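PDB 3GJY: spermidine synthase from Corynebacterium glutamicum ATCC 13032, which probably transfers an aminopropyl group from decarboxylated S-adenosylmethionine to putrescine, yielding spermidine in polyamine biosynthesis. Local coordinates for residues Y70-I74 with G238-L242; A78-D83 with Y106-Y111. All coordinates share one frame. Residue numbers count along the deposited sequence, not the author numbering.

Interaction 1: Y70-I74 with G238-L242; sequences YMRWI and GNIIL
Residues 70-74 form one helical turn, closed by Ile74 N to Tyr70 O at 3.0 Å, and 238-242 an extended strand; the segment axes approach to 8.9 Å with N-to-C directions 14° apart. CA atoms pair as Tyr70 with Asn239 (6.5 Å) and Ile74 with Ile241 (6.8 Å). Alternation along the strand turns Asn239 and Ile241 toward the helix and Ile240 away, to helix 207-219, as in an interior strand of the Rossmann-like sheet of AdoMet-dependent transferases, with helices on both faces. Ile241, in an m,m rotamer, sets CD1 3.7 Å from Ile74 CG1 and 4.1 Å from Tyr70 CB, while its CG1 lies 3.8 Å from Trp73 CB. Trp73 (chi1 m, chi2 -18°) meets the strand with its indole edge, CZ3 3.5 Å from Asn239 O. Tyr70 CB lies 3.9 Å from Asn239 CG; chi1 p with chi2 85° leads the ring and hydroxyl away, to a hydrogen bond with Asp166. Asn239 (chi1 m, chi2 83°) gives its ND2 to Asn199 on neighbouring strand 194-202.

Interaction 2: A78-D83 with Y106-Y111; sequences ARAFID and YFADVY
Tyr111 and Arg79, with 82 and 79 Å² covered, account for nearly half of the 333 Å² buried between helical residues 78-83 and segment 106-111, which is helical through Val110. The axes stay 12.6 Å apart and cross at -39°, and the nearest CA atoms, of Arg79 and Phe107, are 8.7 Å apart, so long side chains must span the gap. Tyr111 is the first residue to leave helical phi/psi (-122/87), although its N still bonds to Phe107 O at 2.9 Å. With chi1 m and chi2 -63° its ring reaches across, and OH donates a hydrogen bond of 2.8 Å to Asp83 OD1, which lies near the ring plane. The same OH is 3.5 Å from Arg79 CG, and Ile82 CG2 sits 3.6 Å from Tyr111 CZ. Arg79 (chi1 m, chi2 t, chi3 p, chi4 175°) reaches out across the flank of the partner helix: NE is 3.6 Å from Val110 CG1, which lies over one guanidinium face, and NH1 is 2.9 Å from Tyr106 OH, near the guanidinium plane. Phe107 (42 Å², chi1 m, chi2 -68°) fills the inner side, its CZ 3.7 Å from Ala78 CB and its CE1 4.1 Å from Arg79 CG; its ring also touches Ile93 and His95 of strand 92-96 and Ile164 of strand 160-165. The Tyr111-Asp83 hydrogen bond on the outside and apolar packing against the strands inside describe two neighbouring helices on one face of the parallel part of a mixed sheet, the layered α/β arrangement of the Rossmann-like AdoMet-transferase fold.

Overall arrangement
From the N terminus, the antiparallel four-stranded sheet 25-59 precedes helix 69-85, which serves both contacts: its first turns in interaction 1, its later ones in interaction 2. The chain then runs through strand 92-96 to helix 102-110, where interaction 2 closes a short loop with 22 residues between its segments. Most of the α/β domain follows before strand 238-245 returns to close interaction 1, with 163 intervening residues, so interaction 2 nests inside that loop. The centres of the two contacts are about 15 Å apart, yet the two meet where Ile74 O lies 4.2 Å from Phe107 CZ. Helix 69-85 thereby joins the antiparallel end of the eight-stranded sheet to a helix of its parallel half.

Interaction 1: Y70-I74 with G238-L242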
ATOM      1  N   TYR A  70      -6.902  -4.034  -5.382  1.00 13.81           N
ATOM      2  CA  TYR A  70      -6.476  -3.385  -4.142  1.00 13.13           C
ATOM      3  C   TYR A  70      -5.746  -2.075  -4.436  1.00 13.18           C
ATOM      4  O   TYR A  70      -5.749  -1.182  -3.600  1.00 13.44           O
ATOM      5  CB  TYR A  70      -5.584  -4.300  -3.277  1.00 14.15           C
ATOM      6  CG  TYR A  70      -4.123  -4.346  -3.697  1.00 13.49           C
ATOM      7  CD1 TYR A  70      -3.199  -3.381  -3.238  1.00 14.77           C
ATOM      8  CD2 TYR A  70      -3.644  -5.377  -4.505  1.00 15.19           C
ATOM      9  CE1 TYR A  70      -1.862  -3.414  -3.612  1.00 13.58           C
ATOM     10  CE2 TYR A  70      -2.296  -5.438  -4.867  1.00 15.61           C
ATOM     11  CZ  TYR A  70      -1.419  -4.446  -4.437  1.00 15.23           C
ATOM     12  OH  TYR A  70      -0.094  -4.501  -4.784  1.00 15.00           O
HETATM   13  N   MSE A  71      -5.091  -1.967  -5.597  1.00 13.01           N
HETATM   14  CA  MSE A  71      -4.432  -0.680  -5.974  1.00 11.32           C
HETATM   15  C   MSE A  71      -5.458   0.392  -6.245  1.00 11.81           C
HETATM   16  O   MSE A  71      -5.287   1.549  -5.826  1.00 13.06           O
HETATM   17  CB  MSE A  71      -3.536  -0.873  -7.206  1.00 11.37           C
HETATM   18  CG  MSE A  71      -2.307  -1.731  -6.985  1.00 11.24           C
HETATM   19 SE   MSE A  71      -1.130  -1.617  -8.503  0.80 15.57          SE
HETATM   20  CE  MSE A  71       0.103  -2.975  -7.936  1.00 15.64           C
ATOM     21  N   ARG A  72      -6.570  -0.012  -6.887  1.00 13.40           N
ATOM     22  CA  ARG A  72      -7.677   0.922  -7.073  1.00 13.36           C
ATOM     23  C   ARG A  72      -8.220   1.390  -5.716  1.00 13.45           C
ATOM     24  O   ARG A  72      -8.607   2.577  -5.572  1.00 13.66           O
ATOM     25  CB  ARG A  72      -8.802   0.252  -7.861  1.00 14.48           C
ATOM     26  CG  ARG A  72      -8.362  -0.148  -9.255  1.00 18.03           C
ATOM     27  CD  ARG A  72      -9.467  -0.931  -9.958  1.00 22.04           C
ATOM     28  NE  ARG A  72     -10.614  -0.107 -10.299  1.00 26.35           N
ATOM     29  CZ  ARG A  72     -10.758   0.520 -11.468  1.00 30.54           C
ATOM     30  NH1 ARG A  72      -9.824   0.446 -12.420  1.00 32.08           N
ATOM     31  NH2 ARG A  72     -11.841   1.238 -11.683  1.00 30.29           N
ATOM     32  N   TRP A  73      -8.288   0.469  -4.751  1.00 12.60           N
ATOM     33  CA  TRP A  73      -8.827   0.817  -3.424  1.00 13.21           C
ATOM     34  C   TRP A  73      -7.912   1.776  -2.679  1.00 13.14           C
ATOM     35  O   TRP A  73      -8.379   2.750  -2.071  1.00 13.69           O
ATOM     36  CB  TRP A  73      -9.105  -0.438  -2.594  1.00 13.75           C
ATOM     37  CG  TRP A  73     -10.025  -1.404  -3.294  1.00 13.46           C
ATOM     38  CD1 TRP A  73     -10.856  -1.153  -4.353  1.00 14.29           C
ATOM     39  CD2 TRP A  73     -10.202  -2.764  -2.954  1.00 14.28           C
ATOM     40  NE1 TRP A  73     -11.518  -2.300  -4.731  1.00 15.09           N
ATOM     41  CE2 TRP A  73     -11.151  -3.305  -3.871  1.00 13.41           C
ATOM     42  CE3 TRP A  73      -9.668  -3.593  -1.957  1.00 15.58           C
ATOM     43  CZ2 TRP A  73     -11.547  -4.651  -3.832  1.00 16.91           C
ATOM     44  CZ3 TRP A  73     -10.091  -4.953  -1.914  1.00 18.75           C
ATOM     45  CH2 TRP A  73     -11.016  -5.446  -2.843  1.00 16.83           C
ATOM     46  N   ILE A  74      -6.600   1.506  -2.730  1.00 12.20           N
ATOM     47  CA  ILE A  74      -5.623   2.455  -2.153  1.00 12.23           C
ATOM     48  C   ILE A  74      -5.773   3.832  -2.847  1.00 11.95           C
ATOM     49  O   ILE A  74      -5.799   4.874  -2.174  1.00 12.17           O
ATOM     50  CB  ILE A  74      -4.184   1.941  -2.267  1.00 12.21           C
ATOM     51  CG1 ILE A  74      -4.026   0.718  -1.355  1.00 14.33           C
ATOM     52  CG2 ILE A  74      -3.190   3.035  -1.891  1.00 12.97           C
ATOM     53  CD1 ILE A  74      -2.716  -0.041  -1.604  1.00 15.75           C
ATOM     54  N   GLY A 238      -8.361 -12.594   0.471  1.00 26.77           N
ATOM     55  CA  GLY A 238      -8.541 -11.317  -0.176  1.00 24.81           C
ATOM     56  C   GLY A 238      -7.682 -10.231   0.445  1.00 23.02           C
ATOM     57  O   GLY A 238      -6.784 -10.492   1.247  1.00 22.79           O
ATOM     58  N   ASN A 239      -7.966  -9.016   0.026  1.00 21.29           N
ATOM     59  CA  ASN A 239      -7.203  -7.864   0.480  1.00 20.01           C
ATOM     60  C   ASN A 239      -8.096  -6.983   1.274  1.00 18.27           C
ATOM     61  O   ASN A 239      -9.282  -6.798   0.920  1.00 18.85           O
ATOM     62  CB  ASN A 239      -6.671  -7.042  -0.698  1.00 20.87           C
ATOM     63  CG  ASN A 239      -5.699  -7.798  -1.519  1.00 22.74           C
ATOM     64  OD1 ASN A 239      -6.096  -8.574  -2.389  1.00 26.27           O
ATOM     65  ND2 ASN A 239      -4.404  -7.608  -1.254  1.00 23.20           N
ATOM     66  N   ILE A 240      -7.508  -6.397   2.310  1.00 16.36           N
ATOM     67  CA  ILE A 240      -8.174  -5.342   3.056  1.00 14.58           C
ATOM     68  C   ILE A 240      -7.177  -4.192   3.173  1.00 13.46           C
ATOM     69  O   ILE A 240      -6.004  -4.402   3.500  1.00 14.84           O
ATOM     70  CB  ILE A 240      -8.689  -5.872   4.449  1.00 14.42           C
ATOM     71  CG1 ILE A 240      -9.425  -4.773   5.211  1.00 15.96           C
ATOM     72  CG2 ILE A 240      -7.540  -6.495   5.258  1.00 15.91           C
ATOM     73  CD1 ILE A 240     -10.243  -5.309   6.394  1.00 17.84           C
ATOM     74  N   ILE A 241      -7.644  -2.990   2.881  1.00 13.02           N
ATOM     75  CA  ILE A 241      -6.814  -1.789   2.995  1.00 11.77           C
ATOM     76  C   ILE A 241      -7.063  -1.195   4.392  1.00 12.30           C
ATOM     77  O   ILE A 241      -8.201  -0.863   4.749  1.00 13.82           O
ATOM     78  CB  ILE A 241      -7.203  -0.757   1.923  1.00 12.41           C
ATOM     79  CG1 ILE A 241      -7.090  -1.356   0.493  1.00 15.33           C
ATOM     80  CG2 ILE A 241      -6.330   0.496   2.094  1.00 13.33           C
ATOM     81  CD1 ILE A 241      -5.803  -2.094   0.182  1.00 16.22           C
ATOM     82  N   LEU A 242      -5.999  -1.091   5.180  1.00 11.35           N
ATOM     83  CA  LEU A 242      -6.038  -0.572   6.556  1.00 10.88           C
ATOM     84  C   LEU A 242      -5.511   0.839   6.573  1.00 11.73           C
ATOM     85  O   LEU A 242      -4.395   1.094   6.089  1.00 12.45           O
ATOM     86  CB  LEU A 242      -5.141  -1.452   7.435  1.00 11.85           C
ATOM     87  CG  LEU A 242      -5.374  -2.973   7.308  1.00 11.44           C
ATOM     88  CD1 LEU A 242      -4.382  -3.713   8.223  1.00 13.72           C
ATOM     89  CD2 LEU A 242      -6.815  -3.359   7.677  1.00 14.20           C
TER

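Interaction 2: A78-D83 with Y106-Y111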
ATOM      1  N   ALA A  78      -6.783   6.915  -0.471  1.00 12.55           N
ATOM      2  CA  ALA A  78      -5.723   7.911  -0.276  1.00 12.40           C
ATOM      3  C   ALA A  78      -6.094   9.237  -0.943  1.00 13.49           C
ATOM      4  O   ALA A  78      -5.911  10.303  -0.349  1.00 13.26           O
ATOM      5  CB  ALA A  78      -4.362   7.404  -0.798  1.00 13.31           C
ATOM      6  N   ARG A  79      -6.631   9.189  -2.158  1.00 12.48           N
ATOM      7  CA  ARG A  79      -6.973  10.463  -2.844  1.00 13.12           C
ATOM      8  C   ARG A  79      -8.057  11.196  -2.071  1.00 13.05           C
ATOM      9  O   ARG A  79      -8.010  12.429  -1.938  1.00 13.93           O
ATOM     10  CB  ARG A  79      -7.437  10.249  -4.286  1.00 13.30           C
ATOM     11  CG  ARG A  79      -6.279   9.885  -5.236  1.00 15.23           C
ATOM     12  CD  ARG A  79      -6.821   9.594  -6.610  1.00 17.29           C
ATOM     13  NE  ARG A  79      -7.417  10.765  -7.235  1.00 21.14           N
ATOM     14  CZ  ARG A  79      -7.863  10.762  -8.487  1.00 25.44           C
ATOM     15  NH1 ARG A  79      -7.791   9.645  -9.213  1.00 26.82           N
ATOM     16  NH2 ARG A  79      -8.395  11.864  -9.006  1.00 28.07           N
ATOM     17  N   ALA A  80      -9.041  10.459  -1.549  1.00 13.59           N
ATOM     18  CA  ALA A  80     -10.103  11.135  -0.775  1.00 14.03           C
ATOM     19  C   ALA A  80      -9.498  11.900   0.423  1.00 14.12           C
ATOM     20  O   ALA A  80      -9.875  13.041   0.718  1.00 15.57           O
ATOM     21  CB  ALA A  80     -11.178  10.132  -0.325  1.00 14.78           C
ATOM     22  N   PHE A  81      -8.556  11.256   1.097  1.00 13.03           N
ATOM     23  CA  PHE A  81      -7.927  11.843   2.247  1.00 12.40           C
ATOM     24  C   PHE A  81      -7.032  13.024   1.846  1.00 12.20           C
ATOM     25  O   PHE A  81      -7.112  14.105   2.444  1.00 13.26           O
ATOM     26  CB  PHE A  81      -7.087  10.779   2.956  1.00 12.47           C
ATOM     27  CG  PHE A  81      -6.478  11.260   4.257  1.00 12.80           C
ATOM     28  CD1 PHE A  81      -7.099  10.973   5.467  1.00 13.45           C
ATOM     29  CD2 PHE A  81      -5.325  12.027   4.276  1.00 13.74           C
ATOM     30  CE1 PHE A  81      -6.549  11.389   6.680  1.00 14.54           C
ATOM     31  CE2 PHE A  81      -4.789  12.477   5.492  1.00 14.04           C
ATOM     32  CZ  PHE A  81      -5.426  12.153   6.680  1.00 14.92           C
ATOM     33  N   ILE A  82      -6.153  12.819   0.864  1.00 12.11           N
ATOM     34  CA  ILE A  82      -5.230  13.864   0.436  1.00 12.97           C
ATOM     35  C   ILE A  82      -6.027  15.081  -0.050  1.00 12.57           C
ATOM     36  O   ILE A  82      -5.693  16.226   0.266  1.00 14.06           O
ATOM     37  CB  ILE A  82      -4.300  13.332  -0.697  1.00 12.38           C
ATOM     38  CG1 ILE A  82      -3.337  12.255  -0.153  1.00 12.47           C
ATOM     39  CG2 ILE A  82      -3.523  14.477  -1.391  1.00 14.21           C
ATOM     40  CD1 ILE A  82      -2.742  11.380  -1.243  1.00 13.74           C
ATOM     41  N   ASP A  83      -7.053  14.830  -0.847  1.00 13.19           N
ATOM     42  CA  ASP A  83      -7.836  15.937  -1.395  1.00 13.93           C
ATOM     43  C   ASP A  83      -8.509  16.755  -0.300  1.00 14.64           C
ATOM     44  O   ASP A  83      -8.633  17.975  -0.420  1.00 16.60           O
ATOM     45  CB  ASP A  83      -8.869  15.425  -2.396  1.00 14.95           C
ATOM     46  CG  ASP A  83      -8.229  14.881  -3.666  1.00 16.13           C
ATOM     47  OD1 ASP A  83      -7.006  15.103  -3.905  1.00 15.45           O
ATOM     48  OD2 ASP A  83      -8.976  14.227  -4.415  1.00 18.65           O
ATOM     49  N   TYR A 106       1.342   6.036 -10.293  1.00 10.74           N
ATOM     50  CA  TYR A 106      -0.031   6.523 -10.287  1.00 10.80           C
ATOM     51  C   TYR A 106      -0.140   7.867  -9.557  1.00 11.66           C
ATOM     52  O   TYR A 106      -0.662   8.857 -10.097  1.00 11.75           O
ATOM     53  CB  TYR A 106      -0.911   5.460  -9.601  1.00 12.03           C
ATOM     54  CG  TYR A 106      -2.337   5.899  -9.447  1.00 11.23           C
ATOM     55  CD1 TYR A 106      -3.272   5.680 -10.468  1.00 12.69           C
ATOM     56  CD2 TYR A 106      -2.763   6.544  -8.298  1.00 11.48           C
ATOM     57  CE1 TYR A 106      -4.591   6.099 -10.334  1.00 14.04           C
ATOM     58  CE2 TYR A 106      -4.077   7.000  -8.156  1.00 13.56           C
ATOM     59  CZ  TYR A 106      -4.987   6.778  -9.190  1.00 14.07           C
ATOM     60  OH  TYR A 106      -6.282   7.211  -9.044  1.00 16.63           O
ATOM     61  N   PHE A 107       0.363   7.900  -8.308  1.00 11.14           N
ATOM     62  CA  PHE A 107       0.262   9.133  -7.534  1.00 11.09           C
ATOM     63  C   PHE A 107       1.079  10.253  -8.137  1.00 11.89           C
ATOM     64  O   PHE A 107       0.714  11.424  -8.023  1.00 11.64           O
ATOM     65  CB  PHE A 107       0.629   8.930  -6.056  1.00 11.94           C
ATOM     66  CG  PHE A 107      -0.435   8.206  -5.286  1.00 10.95           C
ATOM     67  CD1 PHE A 107      -1.645   8.804  -5.046  1.00 12.63           C
ATOM     68  CD2 PHE A 107      -0.255   6.889  -4.911  1.00 14.06           C
ATOM     69  CE1 PHE A 107      -2.653   8.117  -4.351  1.00 13.71           C
ATOM     70  CE2 PHE A 107      -1.268   6.185  -4.244  1.00 14.24           C
ATOM     71  CZ  PHE A 107      -2.471   6.814  -3.964  1.00 12.40           C
ATOM     72  N   ALA A 108       2.202   9.904  -8.756  1.00 11.40           N
ATOM     73  CA  ALA A 108       3.025  10.940  -9.412  1.00 11.71           C
ATOM     74  C   ALA A 108       2.246  11.626 -10.554  1.00 11.63           C
ATOM     75  O   ALA A 108       2.429  12.831 -10.814  1.00 12.43           O
ATOM     76  CB  ALA A 108       4.319  10.373  -9.921  1.00 11.65           C
ATOM     77  N   ASP A 109       1.365  10.873 -11.219  1.00 11.98           N
ATOM     78  CA  ASP A 109       0.586  11.489 -12.292  1.00 12.41           C
ATOM     79  C   ASP A 109      -0.633  12.274 -11.777  1.00 13.33           C
ATOM     80  O   ASP A 109      -0.935  13.378 -12.256  1.00 14.31           O
ATOM     81  CB  ASP A 109       0.118  10.430 -13.293  1.00 12.81           C
ATOM     82  CG  ASP A 109      -0.409  11.058 -14.569  1.00 14.09           C
ATOM     83  OD1 ASP A 109       0.403  11.676 -15.292  1.00 16.40           O
ATOM     84  OD2 ASP A 109      -1.623  10.943 -14.833  1.00 17.24           O
ATOM     85  N   VAL A 110      -1.315  11.697 -10.788  1.00 12.51           N
ATOM     86  CA  VAL A 110      -2.474  12.366 -10.181  1.00 13.47           C
ATOM     87  C   VAL A 110      -2.064  13.681  -9.499  1.00 13.35           C
ATOM     88  O   VAL A 110      -2.778  14.696  -9.605  1.00 15.27           O
ATOM     89  CB  VAL A 110      -3.164  11.450  -9.176  1.00 13.10           C
ATOM     90  CG1 VAL A 110      -4.282  12.183  -8.399  1.00 14.70           C
ATOM     91  CG2 VAL A 110      -3.756  10.255  -9.926  1.00 14.42           C
ATOM     92  N   TYR A 111      -0.900  13.648  -8.851  1.00 12.98           N
ATOM     93  CA  TYR A 111      -0.370  14.780  -8.117  1.00 13.08           C
ATOM     94  C   TYR A 111       0.990  15.111  -8.702  1.00 13.22           C
ATOM     95  O   TYR A 111       2.021  14.599  -8.254  1.00 12.77           O
ATOM     96  CB  TYR A 111      -0.264  14.407  -6.638  1.00 13.13           C
ATOM     97  CG  TYR A 111      -1.579  14.022  -5.987  1.00 12.10           C
ATOM     98  CD1 TYR A 111      -2.622  14.966  -5.887  1.00 13.73           C
ATOM     99  CD2 TYR A 111      -1.772  12.739  -5.471  1.00 13.59           C
ATOM    100  CE1 TYR A 111      -3.855  14.647  -5.302  1.00 12.04           C
ATOM    101  CE2 TYR A 111      -3.000  12.385  -4.858  1.00 14.32           C
ATOM    102  CZ  TYR A 111      -4.040  13.352  -4.785  1.00 12.71           C
ATOM    103  OH  TYR A 111      -5.211  13.029  -4.159  1.00 13.66           O
TER